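Local coordinates for protein bifunctional enzyme IspD/IspF (Campylobacter jejuni, PDB 1W55) that catalyses two steps of isoprenoid precursor synthesis, transferring the cytidylyl group of CTP to 2-C-methyl-D-erythritol 4-phosphate and cyclising the 2-phosphorylated product to the cyclodiphosphate with release of CMP, at residues V232-T237 / P312-F317; A320-I325 / F334-K339; A250-D255 / V357-N362; I296-I301 / L363-W368. All blocks are in the same frame, centred on the assembly; numbering follows the deposited sequence.

Contact 1: V232-T237 / P312-F317. With C (cytidine-5'-monophosphate), chain C.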
# COMPACT_ATOMS: atom_id res chain seq x y z
N VAL A 232 36.09 -9.19 34.71
CA VAL A 232 37.11 -10.13 34.26
C VAL A 232 38.43 -9.82 34.98
O VAL A 232 38.86 -8.66 35.02
CB VAL A 232 37.31 -10.03 32.73
CG1 VAL A 232 38.52 -10.87 32.26
CG2 VAL A 232 36.02 -10.44 31.98
N GLN A 233 39.07 -10.83 35.55
CA GLN A 233 40.33 -10.59 36.26
C GLN A 233 41.47 -10.34 35.29
O GLN A 233 41.79 -11.19 34.45
CB GLN A 233 40.68 -11.73 37.23
CG GLN A 233 41.83 -11.34 38.17
CD GLN A 233 42.19 -12.43 39.15
OE1 GLN A 233 43.23 -13.08 39.00
NE2 GLN A 233 41.35 -12.63 40.15
N ILE A 234 42.08 -9.17 35.41
CA ILE A 234 43.14 -8.73 34.50
C ILE A 234 44.51 -9.00 35.12
O ILE A 234 45.47 -9.38 34.44
CB ILE A 234 42.99 -7.20 34.21
CG1 ILE A 234 41.57 -6.84 33.75
CG2 ILE A 234 44.05 -6.72 33.23
CD1 ILE A 234 40.95 -7.77 32.70
N HIS A 235 44.59 -8.78 36.43
CA HIS A 235 45.83 -8.87 37.18
C HIS A 235 45.48 -9.29 38.60
O HIS A 235 44.46 -8.83 39.13
CB HIS A 235 46.56 -7.53 37.19
CG HIS A 235 48.01 -7.66 37.49
ND1 HIS A 235 48.51 -7.71 38.77
CD2 HIS A 235 49.09 -7.77 36.67
CE1 HIS A 235 49.82 -7.84 38.74
NE2 HIS A 235 50.20 -7.88 37.47
N PRO A 236 46.29 -10.16 39.21
CA PRO A 236 45.99 -10.67 40.55
C PRO A 236 46.15 -9.66 41.70
O PRO A 236 45.53 -9.87 42.73
CB PRO A 236 46.98 -11.85 40.72
CG PRO A 236 48.15 -11.51 39.80
CD PRO A 236 47.52 -10.76 38.64
N THR A 237 46.95 -8.61 41.52
CA THR A 237 47.29 -7.72 42.64
C THR A 237 47.25 -6.23 42.32
O THR A 237 47.25 -5.39 43.22
CB THR A 237 48.72 -8.04 43.17
OG1 THR A 237 49.66 -7.85 42.11
CG2 THR A 237 48.89 -9.52 43.54
N PRO A 312 47.91 -2.69 33.28
CA PRO A 312 48.56 -3.69 32.43
C PRO A 312 47.97 -3.70 31.03
O PRO A 312 46.98 -3.00 30.78
CB PRO A 312 48.24 -5.01 33.13
CG PRO A 312 46.99 -4.77 33.85
CD PRO A 312 46.89 -3.30 34.15
N LYS A 313 48.58 -4.48 30.13
CA LYS A 313 48.09 -4.65 28.76
C LYS A 313 46.79 -5.44 28.78
O LYS A 313 46.71 -6.49 29.41
CB LYS A 313 49.13 -5.36 27.88
CG LYS A 313 49.48 -4.58 26.61
CD LYS A 313 49.89 -5.48 25.45
CE LYS A 313 49.77 -4.75 24.09
NZ LYS A 313 50.61 -3.50 23.98
N LEU A 314 45.78 -4.91 28.10
CA LEU A 314 44.44 -5.50 28.11
C LEU A 314 44.17 -6.44 26.95
O LEU A 314 43.13 -7.08 26.89
CB LEU A 314 43.37 -4.40 28.13
CG LEU A 314 43.36 -3.46 29.34
CD1 LEU A 314 42.12 -2.61 29.29
CD2 LEU A 314 43.41 -4.24 30.65
N LYS A 315 45.11 -6.49 26.01
CA LYS A 315 44.96 -7.24 24.77
C LYS A 315 44.33 -8.63 24.92
O LYS A 315 43.34 -8.96 24.23
CB LYS A 315 46.32 -7.35 24.07
CG LYS A 315 46.36 -8.24 22.82
CD LYS A 315 47.80 -8.40 22.34
CE LYS A 315 47.86 -8.72 20.86
NZ LYS A 315 47.63 -10.16 20.55
N ASP A 316 44.89 -9.43 25.83
CA ASP A 316 44.49 -10.83 25.96
C ASP A 316 43.13 -10.98 26.66
O ASP A 316 42.58 -12.09 26.73
CB ASP A 316 45.57 -11.65 26.69
CG ASP A 316 46.86 -11.80 25.86
OD1 ASP A 316 46.88 -11.58 24.62
OD2 ASP A 316 47.94 -12.16 26.39
N PHE A 317 42.58 -9.87 27.16
CA PHE A 317 41.36 -9.90 27.97
C PHE A 317 40.15 -9.26 27.28
O PHE A 317 39.03 -9.34 27.77
CB PHE A 317 41.63 -9.25 29.33
CG PHE A 317 42.76 -9.90 30.09
CD1 PHE A 317 44.05 -9.38 30.02
CD2 PHE A 317 42.55 -11.06 30.84
CE1 PHE A 317 45.11 -9.99 30.71
CE2 PHE A 317 43.60 -11.69 31.53
CZ PHE A 317 44.88 -11.15 31.46
OP3 C C . 48.65 3.41 21.56
P C C . 49.53 2.73 22.56
OP1 C C . 49.35 3.24 23.96
OP2 C C . 50.96 2.71 22.11
O5' C C . 49.03 1.21 22.59
C5' C C . 49.14 0.36 21.46
C4' C C . 48.11 -0.76 21.54
O4' C C . 48.26 -1.54 22.74
C3' C C . 46.65 -0.29 21.58
O3' C C . 46.13 -0.06 20.28
C2' C C . 45.94 -1.43 22.28
O2' C C . 45.70 -2.48 21.34
C1' C C . 46.98 -2.00 23.22
N1 C C . 46.84 -1.67 24.66
C2 C C . 46.29 -2.61 25.56
O2 C C . 45.86 -3.70 25.13
N3 C C . 46.20 -2.33 26.88
C4 C C . 46.64 -1.15 27.37
N4 C C . 46.55 -0.86 28.70
C5 C C . 47.17 -0.21 26.50
C6 C C . 47.28 -0.49 25.14
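I234 and F317 carry this contact, the isoleucine filling the hollow between the aromatic ring, P312 and L314. The CA of I234 sits squarely over the F317 ring, 4.2 Å from its centroid and 9° off the ring normal, a CH-pi contact. CG2, anti to the backbone N, fits between P312 and L314, 3.6 Å from CG of P312 and equally close to CD2 of L314. CD1 turns to the root of the aromatic side chain, 3.7 Å from CB of F317. F317 has CG anti to its own carbonyl carbon (chi1 -57°), and the ring lies against the backbone of I234, its CZ 3.5 Å from O of I234. O of Q233 approaches the same ring obliquely, 3.5 Å from CE2 of F317. V232 CG1 touches CD2 of F317 more loosely, and CB of H235 brushes the proline.

P312 follows a cis peptide bond, and beyond it the loop turns its polar backbone to cytidine monophosphate. N of L314 gives the base a nearly straight hydrogen bond to N3 (2.9 Å), while the bond from the cytosine N4 to O of P312 is weak. T342 OG1, O of A309 and D265 of the second subunit also hydrogen-bond the nucleotide.

No hydrogen bond links 232-237 to 312-317. The side chains meet through apolar atoms, while the L314 amide, and more weakly the P312 carbonyl, face the cytosine, consistent with the role assigned to this loop in binding the CDP-linked substrate.

Contact 2: A320-I325 / F334-K339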
# COMPACT_ATOMS: atom_id res chain seq x y z
N ALA A 320 37.11 -11.55 26.28
CA ALA A 320 36.43 -11.98 27.49
C ALA A 320 35.60 -10.86 28.16
O ALA A 320 34.49 -11.10 28.63
CB ALA A 320 37.46 -12.57 28.48
N MET A 321 36.15 -9.64 28.21
CA MET A 321 35.41 -8.48 28.73
C MET A 321 34.14 -8.22 27.92
O MET A 321 33.05 -8.06 28.49
CB MET A 321 36.30 -7.23 28.70
CG MET A 321 37.38 -7.23 29.78
SD MET A 321 38.59 -5.90 29.63
CE MET A 321 37.70 -4.66 30.19
N GLN A 322 34.29 -8.21 26.60
CA GLN A 322 33.18 -8.06 25.66
C GLN A 322 32.11 -9.13 25.88
O GLN A 322 30.91 -8.84 25.88
CB GLN A 322 33.70 -8.12 24.21
CG GLN A 322 34.38 -6.82 23.79
CD GLN A 322 35.23 -6.91 22.51
OE1 GLN A 322 36.17 -6.14 22.35
NE2 GLN A 322 34.88 -7.83 21.60
N SER A 323 32.56 -10.36 26.06
CA SER A 323 31.65 -11.49 26.23
C SER A 323 30.93 -11.45 27.59
O SER A 323 29.73 -11.76 27.68
CB SER A 323 32.40 -12.83 26.01
OG SER A 323 31.65 -13.91 26.54
N ASN A 324 31.64 -11.06 28.64
CA ASN A 324 31.02 -10.89 29.96
C ASN A 324 29.99 -9.74 30.02
O ASN A 324 28.93 -9.88 30.64
CB ASN A 324 32.09 -10.73 31.04
CG ASN A 324 31.58 -11.12 32.44
OD1 ASN A 324 30.84 -12.10 32.60
ND2 ASN A 324 31.98 -10.36 33.44
N ILE A 325 30.30 -8.61 29.38
CA ILE A 325 29.33 -7.52 29.21
C ILE A 325 28.10 -8.00 28.45
O ILE A 325 26.98 -7.67 28.83
CB ILE A 325 29.94 -6.28 28.47
CG1 ILE A 325 31.01 -5.59 29.32
CG2 ILE A 325 28.83 -5.27 28.07
CD1 ILE A 325 31.97 -4.67 28.50
N PHE A 334 28.54 -9.29 19.34
CA PHE A 334 29.07 -8.39 18.32
C PHE A 334 28.79 -6.90 18.59
O PHE A 334 29.44 -6.04 18.02
CB PHE A 334 28.58 -8.77 16.92
CG PHE A 334 27.16 -8.36 16.62
CD1 PHE A 334 26.89 -7.14 16.00
CD2 PHE A 334 26.10 -9.21 16.91
CE1 PHE A 334 25.57 -6.76 15.70
CE2 PHE A 334 24.79 -8.85 16.61
CZ PHE A 334 24.52 -7.62 16.01
N ARG A 335 27.82 -6.63 19.46
CA ARG A 335 27.41 -5.26 19.80
C ARG A 335 28.32 -4.58 20.83
O ARG A 335 28.05 -3.44 21.20
CB ARG A 335 25.98 -5.25 20.32
CG ARG A 335 24.95 -5.64 19.30
CD ARG A 335 23.56 -5.80 19.85
NE ARG A 335 22.66 -6.18 18.76
CZ ARG A 335 22.24 -5.36 17.80
NH1 ARG A 335 22.61 -4.07 17.77
NH2 ARG A 335 21.42 -5.83 16.86
N ILE A 336 29.35 -5.28 21.31
CA ILE A 336 30.24 -4.78 22.38
C ILE A 336 31.67 -4.71 21.86
O ILE A 336 32.17 -5.68 21.28
CB ILE A 336 30.25 -5.74 23.63
CG1 ILE A 336 28.86 -6.34 23.93
CG2 ILE A 336 30.89 -5.04 24.83
CD1 ILE A 336 27.79 -5.37 24.29
N ASN A 337 32.33 -3.60 22.14
CA ASN A 337 33.73 -3.43 21.76
C ASN A 337 34.54 -2.73 22.84
O ASN A 337 34.13 -1.68 23.36
CB ASN A 337 33.84 -2.66 20.44
CG ASN A 337 35.22 -2.79 19.81
OD1 ASN A 337 35.55 -3.82 19.19
ND2 ASN A 337 36.04 -1.75 19.94
N VAL A 338 35.69 -3.29 23.19
CA VAL A 338 36.55 -2.71 24.21
C VAL A 338 37.92 -2.42 23.61
O VAL A 338 38.55 -3.32 23.06
CB VAL A 338 36.68 -3.63 25.45
CG1 VAL A 338 37.65 -3.04 26.48
CG2 VAL A 338 35.31 -3.87 26.08
N LYS A 339 38.36 -1.17 23.73
CA LYS A 339 39.64 -0.73 23.20
C LYS A 339 40.51 -0.25 24.34
O LYS A 339 40.02 -0.04 25.45
CB LYS A 339 39.45 0.41 22.18
CG LYS A 339 38.36 0.14 21.14
CD LYS A 339 38.34 1.22 20.05
CE LYS A 339 37.93 2.59 20.59
NZ LYS A 339 36.70 2.55 21.44
O HOH W 1 38.47 -5.33 21.27
O HOH W 2 36.01 -6.78 19.14
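Q322 reaches from helix 320-325 to the backbone of strand 336-339, where its OE1 accepts a hydrogen bond from N of V338 (3.0 Å, 160° at the hydrogen). The donor stands above the plane of the amide carbonyl, 36° out of it. The chain runs extended beyond CG, and CG rests 3.8 Å from CG2 of V338 on the way.

Two waters form the next shell. One donates to both OE1 of Q322 and O of V338, at 2.7 Å each, so the same glutamine oxygen is tied to both backbone polar groups of V338. The other accepts from NE2 of Q322 and lies within hydrogen-bonding distance of OD1 of N337, to which it probably donates; that oxygen also takes a hydrogen bond from N of G264 in the second subunit.

Beside this polar line the packing is aliphatic. I325 lays CD1 3.8 Å from CG2 of I336, and M321, its chain bent at chi3 (76°), brings CE 4.0 Å from CG1 of V338, the two side chains crossing at about a right angle.

Helix and strand belong to the beta-alpha-beta crossover of strand 298-308, helix 318-329 and strand 336-341. I303 and I305 of the first strand and L249 and L253 of helix 248-260 extend the apolar layer around I325.

Contact 3: A250-D255 / V357-N362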
# COMPACT_ATOMS: atom_id res chain seq x y z
N ALA A 250 33.05 -1.04 34.35
CA ALA A 250 31.63 -1.26 34.60
C ALA A 250 30.97 0.05 35.05
O ALA A 250 29.84 0.34 34.66
CB ALA A 250 31.43 -2.36 35.66
N HIS A 251 31.68 0.84 35.84
CA HIS A 251 31.15 2.09 36.36
C HIS A 251 30.98 3.13 35.26
O HIS A 251 29.97 3.83 35.23
CB HIS A 251 32.04 2.61 37.50
CG HIS A 251 32.13 1.66 38.66
ND1 HIS A 251 33.18 1.65 39.54
CD2 HIS A 251 31.29 0.67 39.05
CE1 HIS A 251 32.99 0.70 40.44
NE2 HIS A 251 31.85 0.09 40.17
N SER A 252 31.96 3.21 34.36
CA SER A 252 31.88 4.14 33.24
C SER A 252 30.74 3.75 32.32
O SER A 252 29.97 4.60 31.88
CB SER A 252 33.20 4.16 32.46
OG SER A 252 33.08 4.94 31.28
N LEU A 253 30.62 2.45 32.05
CA LEU A 253 29.58 1.95 31.17
C LEU A 253 28.16 2.19 31.75
O LEU A 253 27.24 2.57 31.03
CB LEU A 253 29.81 0.48 30.88
CG LEU A 253 28.78 -0.19 29.99
CD1 LEU A 253 28.58 0.58 28.66
CD2 LEU A 253 29.20 -1.65 29.76
N THR A 254 28.01 1.95 33.05
CA THR A 254 26.76 2.27 33.75
C THR A 254 26.36 3.73 33.52
O THR A 254 25.21 4.02 33.21
CB THR A 254 26.95 1.99 35.25
OG1 THR A 254 27.29 0.59 35.45
CG2 THR A 254 25.64 2.21 35.99
N ASP A 255 27.31 4.65 33.67
CA ASP A 255 27.04 6.06 33.42
C ASP A 255 26.55 6.32 31.98
O ASP A 255 25.63 7.09 31.78
CB ASP A 255 28.28 6.90 33.72
CG ASP A 255 28.22 7.57 35.09
OD1 ASP A 255 27.30 7.24 35.86
OD2 ASP A 255 29.05 8.42 35.48
N VAL A 357 38.26 5.28 32.02
CA VAL A 357 37.49 4.56 31.01
C VAL A 357 36.45 5.49 30.36
O VAL A 357 35.63 6.10 31.04
CB VAL A 357 36.82 3.29 31.59
CG1 VAL A 357 36.02 2.59 30.50
CG2 VAL A 357 37.87 2.32 32.21
N LEU A 358 36.54 5.61 29.03
CA LEU A 358 35.53 6.31 28.23
C LEU A 358 34.58 5.29 27.60
O LEU A 358 35.03 4.35 26.93
CB LEU A 358 36.21 7.15 27.15
CG LEU A 358 35.28 7.87 26.15
CD1 LEU A 358 34.51 9.01 26.84
CD2 LEU A 358 36.05 8.38 24.92
N SER A 359 33.28 5.50 27.79
CA SER A 359 32.24 4.64 27.21
C SER A 359 31.30 5.43 26.31
O SER A 359 30.96 6.58 26.62
CB SER A 359 31.40 3.96 28.31
OG SER A 359 32.21 3.17 29.16
N SER A 360 30.87 4.81 25.21
CA SER A 360 29.81 5.34 24.37
C SER A 360 28.77 4.26 24.11
O SER A 360 29.09 3.10 23.86
CB SER A 360 30.32 5.87 23.02
OG SER A 360 31.46 6.68 23.20
N VAL A 361 27.52 4.69 24.10
CA VAL A 361 26.38 3.80 23.96
C VAL A 361 25.36 4.46 23.01
O VAL A 361 25.26 5.69 22.96
CB VAL A 361 25.83 3.58 25.38
CG1 VAL A 361 24.33 3.66 25.46
CG2 VAL A 361 26.45 2.34 26.01
N ASN A 362 24.66 3.65 22.23
CA ASN A 362 23.51 4.11 21.46
C ASN A 362 22.30 3.31 21.92
O ASN A 362 22.36 2.08 22.03
CB ASN A 362 23.74 3.94 19.95
CG ASN A 362 24.25 5.22 19.27
OD1 ASN A 362 24.44 6.25 19.91
ND2 ASN A 362 24.45 5.15 17.97
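The hydroxyl of S252 is held by two groups of the strand: OG donates to O of V357 (2.8 Å) and accepts from OG of S359 (2.9 Å). Each serine thus has its proton committed, S359 to S252 and S252 to the backbone. The carbonyl is approached steeply, the donor standing 62° out of its plane. OG of S252 lies anti to its backbone N (chi1 173°), which carries it off the helix to the strand, and CB of the same residue presses 3.8 Å from CG1 of V357.

With the next helix residue the contact turns apolar. L253 sends CD1 against CG2 of V361, 3.8 Å away, the two side chains crossing at about a right angle. V357, S359 and V361, every second residue of the strand, all face the helix; L358, on the other side, packs against the L358 residues of two neighbouring subunits.

Helix 248-260 here lies on the central strand of the five-stranded sheet of the IspF domain; segments 250-255 and 357-362 run 35° apart, their axes 7.4 Å from each other at the closest. The strand thus turns one face to the helix and the other to neighbouring subunits, as in the trimeric IspF fold. H251, next to S252 in the helix, is assigned by similarity to the divalent-metal site, and its ND1 is hydrogen-bonded to NE2 of H219. S252 itself touches D217 on strand 210-224, assigned to the same site, also by similarity, and S359 and V361 meet A256 and I257 further along the helix.

Contact 4: I296-I301 / L363-W368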
# COMPACT_ATOMS: atom_id res chain seq x y z
N ILE A 296 11.70 1.92 31.12
CA ILE A 296 11.18 3.10 30.42
C ILE A 296 11.23 3.03 28.88
O ILE A 296 11.05 4.03 28.20
CB ILE A 296 11.81 4.41 30.96
CG1 ILE A 296 13.34 4.39 30.83
CG2 ILE A 296 11.38 4.65 32.43
CD1 ILE A 296 13.96 5.77 30.97
N GLY A 297 11.44 1.83 28.34
CA GLY A 297 11.19 1.63 26.92
C GLY A 297 12.36 1.67 25.96
O GLY A 297 12.17 1.73 24.74
N PHE A 298 13.57 1.60 26.50
CA PHE A 298 14.78 1.70 25.70
C PHE A 298 15.48 0.35 25.55
O PHE A 298 15.26 -0.56 26.36
CB PHE A 298 15.76 2.68 26.35
CG PHE A 298 15.41 4.12 26.12
CD1 PHE A 298 14.92 4.90 27.17
CD2 PHE A 298 15.57 4.69 24.87
CE1 PHE A 298 14.60 6.22 26.96
CE2 PHE A 298 15.26 6.02 24.66
CZ PHE A 298 14.78 6.79 25.68
N GLU A 299 16.34 0.25 24.55
CA GLU A 299 17.08 -0.96 24.24
C GLU A 299 18.44 -0.56 23.66
O GLU A 299 18.52 0.38 22.86
CB GLU A 299 16.28 -1.76 23.22
CG GLU A 299 16.87 -3.10 22.83
CD GLU A 299 15.97 -3.88 21.88
OE1 GLU A 299 14.86 -3.39 21.54
OE2 GLU A 299 16.39 -4.99 21.47
N LEU A 300 19.50 -1.26 24.05
CA LEU A 300 20.84 -0.99 23.55
C LEU A 300 21.04 -1.43 22.10
O LEU A 300 20.59 -2.49 21.69
CB LEU A 300 21.89 -1.65 24.45
CG LEU A 300 22.32 -0.89 25.72
CD1 LEU A 300 23.00 -1.83 26.70
CD2 LEU A 300 23.24 0.29 25.40
N ILE A 301 21.73 -0.59 21.33
CA ILE A 301 22.17 -1.00 20.00
C ILE A 301 23.60 -1.47 20.10
O ILE A 301 23.93 -2.56 19.62
CB ILE A 301 22.03 0.15 18.96
CG1 ILE A 301 20.56 0.41 18.64
CG2 ILE A 301 22.81 -0.20 17.69
CD1 ILE A 301 20.33 1.65 17.78
N LEU A 363 21.22 4.01 22.24
CA LEU A 363 19.97 3.41 22.68
C LEU A 363 18.90 3.74 21.64
O LEU A 363 18.85 4.86 21.13
CB LEU A 363 19.51 4.05 23.99
CG LEU A 363 20.03 3.68 25.37
CD1 LEU A 363 19.15 4.44 26.41
CD2 LEU A 363 20.02 2.16 25.60
N LYS A 364 18.04 2.77 21.37
CA LYS A 364 16.83 3.00 20.57
C LYS A 364 15.63 2.65 21.44
O LYS A 364 15.80 2.11 22.54
CB LYS A 364 16.84 2.10 19.34
CG LYS A 364 16.68 0.64 19.67
CD LYS A 364 16.78 -0.23 18.44
CE LYS A 364 16.73 -1.70 18.83
NZ LYS A 364 16.41 -2.60 17.69
N TYR A 365 14.44 2.94 20.94
CA TYR A 365 13.21 2.51 21.61
C TYR A 365 12.98 1.03 21.41
O TYR A 365 13.13 0.50 20.31
CB TYR A 365 11.99 3.28 21.09
CG TYR A 365 12.03 4.75 21.39
CD1 TYR A 365 11.82 5.69 20.38
CD2 TYR A 365 12.24 5.22 22.69
CE1 TYR A 365 11.83 7.06 20.64
CE2 TYR A 365 12.27 6.60 22.96
CZ TYR A 365 12.06 7.50 21.92
OH TYR A 365 12.08 8.86 22.16
N PHE A 366 12.59 0.36 22.49
CA PHE A 366 12.23 -1.04 22.42
C PHE A 366 11.17 -1.26 21.35
O PHE A 366 10.14 -0.59 21.34
CB PHE A 366 11.72 -1.54 23.78
CG PHE A 366 11.20 -2.96 23.73
CD1 PHE A 366 12.04 -4.01 23.37
CD2 PHE A 366 9.86 -3.23 24.00
CE1 PHE A 366 11.55 -5.33 23.30
CE2 PHE A 366 9.36 -4.54 23.95
CZ PHE A 366 10.20 -5.59 23.59
N ASP A 367 11.42 -2.21 20.47
CA ASP A 367 10.50 -2.54 19.41
C ASP A 367 9.54 -3.63 19.89
O ASP A 367 9.80 -4.84 19.74
CB ASP A 367 11.27 -3.01 18.17
CG ASP A 367 10.37 -3.41 17.03
OD1 ASP A 367 9.19 -2.96 17.00
OD2 ASP A 367 10.76 -4.16 16.11
N TRP A 368 8.43 -3.19 20.46
CA TRP A 368 7.44 -4.08 21.05
C TRP A 368 6.66 -4.88 19.98
O TRP A 368 5.85 -5.74 20.31
CB TRP A 368 6.49 -3.28 21.95
CG TRP A 368 5.98 -2.03 21.31
CD1 TRP A 368 6.38 -0.74 21.56
CD2 TRP A 368 4.96 -1.94 20.29
NE1 TRP A 368 5.67 0.14 20.76
CE2 TRP A 368 4.80 -0.58 19.98
CE3 TRP A 368 4.17 -2.89 19.62
CZ2 TRP A 368 3.88 -0.13 19.02
CZ3 TRP A 368 3.26 -2.45 18.66
CH2 TRP A 368 3.12 -1.08 18.38
O HOH W 3 9.25 1.37 23.10
O HOH W 4 18.97 -4.19 19.11
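E299 and K364 form the hydrogen-bonded antiparallel pair that joins the two strands: N of E299 reaches O of K364 at 2.8 Å, and N of K364 reaches O of E299 at 2.9 Å. A third bond closes the end, N of F366 to O of G297 (2.7 Å). G297, at positive phi, is the C' residue of a Schellman motif finishing helix 282-295; the bond from F366 thus ties the chain following strand 354-365 to the end of that helix. A water also bridges O of F366 and, weakly, O of G297.

The charged pair does not close. E299 and K364 lie side by side, pointing the same way, yet OE1 and NZ remain 4.2 Å apart, beyond a salt bridge; NZ has its salt bridge with E209 of the second subunit. OE1 of E299 instead sits at the edge of the F366 ring, 3.4 Å from CD1, with carboxylate and ring 45° apart.

Aromatic and aliphatic packing occupies the side away from this pair. F298 and Y365 diverge at CB but run alongside one another, their rings slid apart with little overlap and CE2 meeting CE2 at 3.5 Å. L363 sets CD1 off-centre against the F298 ring, 4.2 Å from its centroid, while its CD2 meets CD2 of L300. On the charged side, I301 crosses the aliphatic part of K364.

V293 of helix 282-295 touches F298 and L363, helix 248-260 supplies I257 and A260 to L300 and L363, and F211 of the adjoining strand 210-224 meets F298 edge-to-face.

In the fold
All four contacts belong to the IspF part of the chain. Contacts 2, 3 and 4 reach one five-stranded sheet, in which 354-365, 298-308 and 336-341 are successive neighbours; contacts 3 and 4 share strand 354-365 and are joined by the bond from N of I301 to O of N362. Contact 2, about 12 Å from contact 3 between centres, meets it where I325 packs on L253. Contact 1 lies at the CMP site of the IspF part, about 32 Å from contact 4 between centres, and touches contact 2 through V232 and I234. In sequence contact 1 closes before contact 2 opens; contacts 1, 3 and 4 cross one another, and contact 2 falls within the spans of 3 and 4. Substrate loop, helical layer and sheet are thereby interlinked.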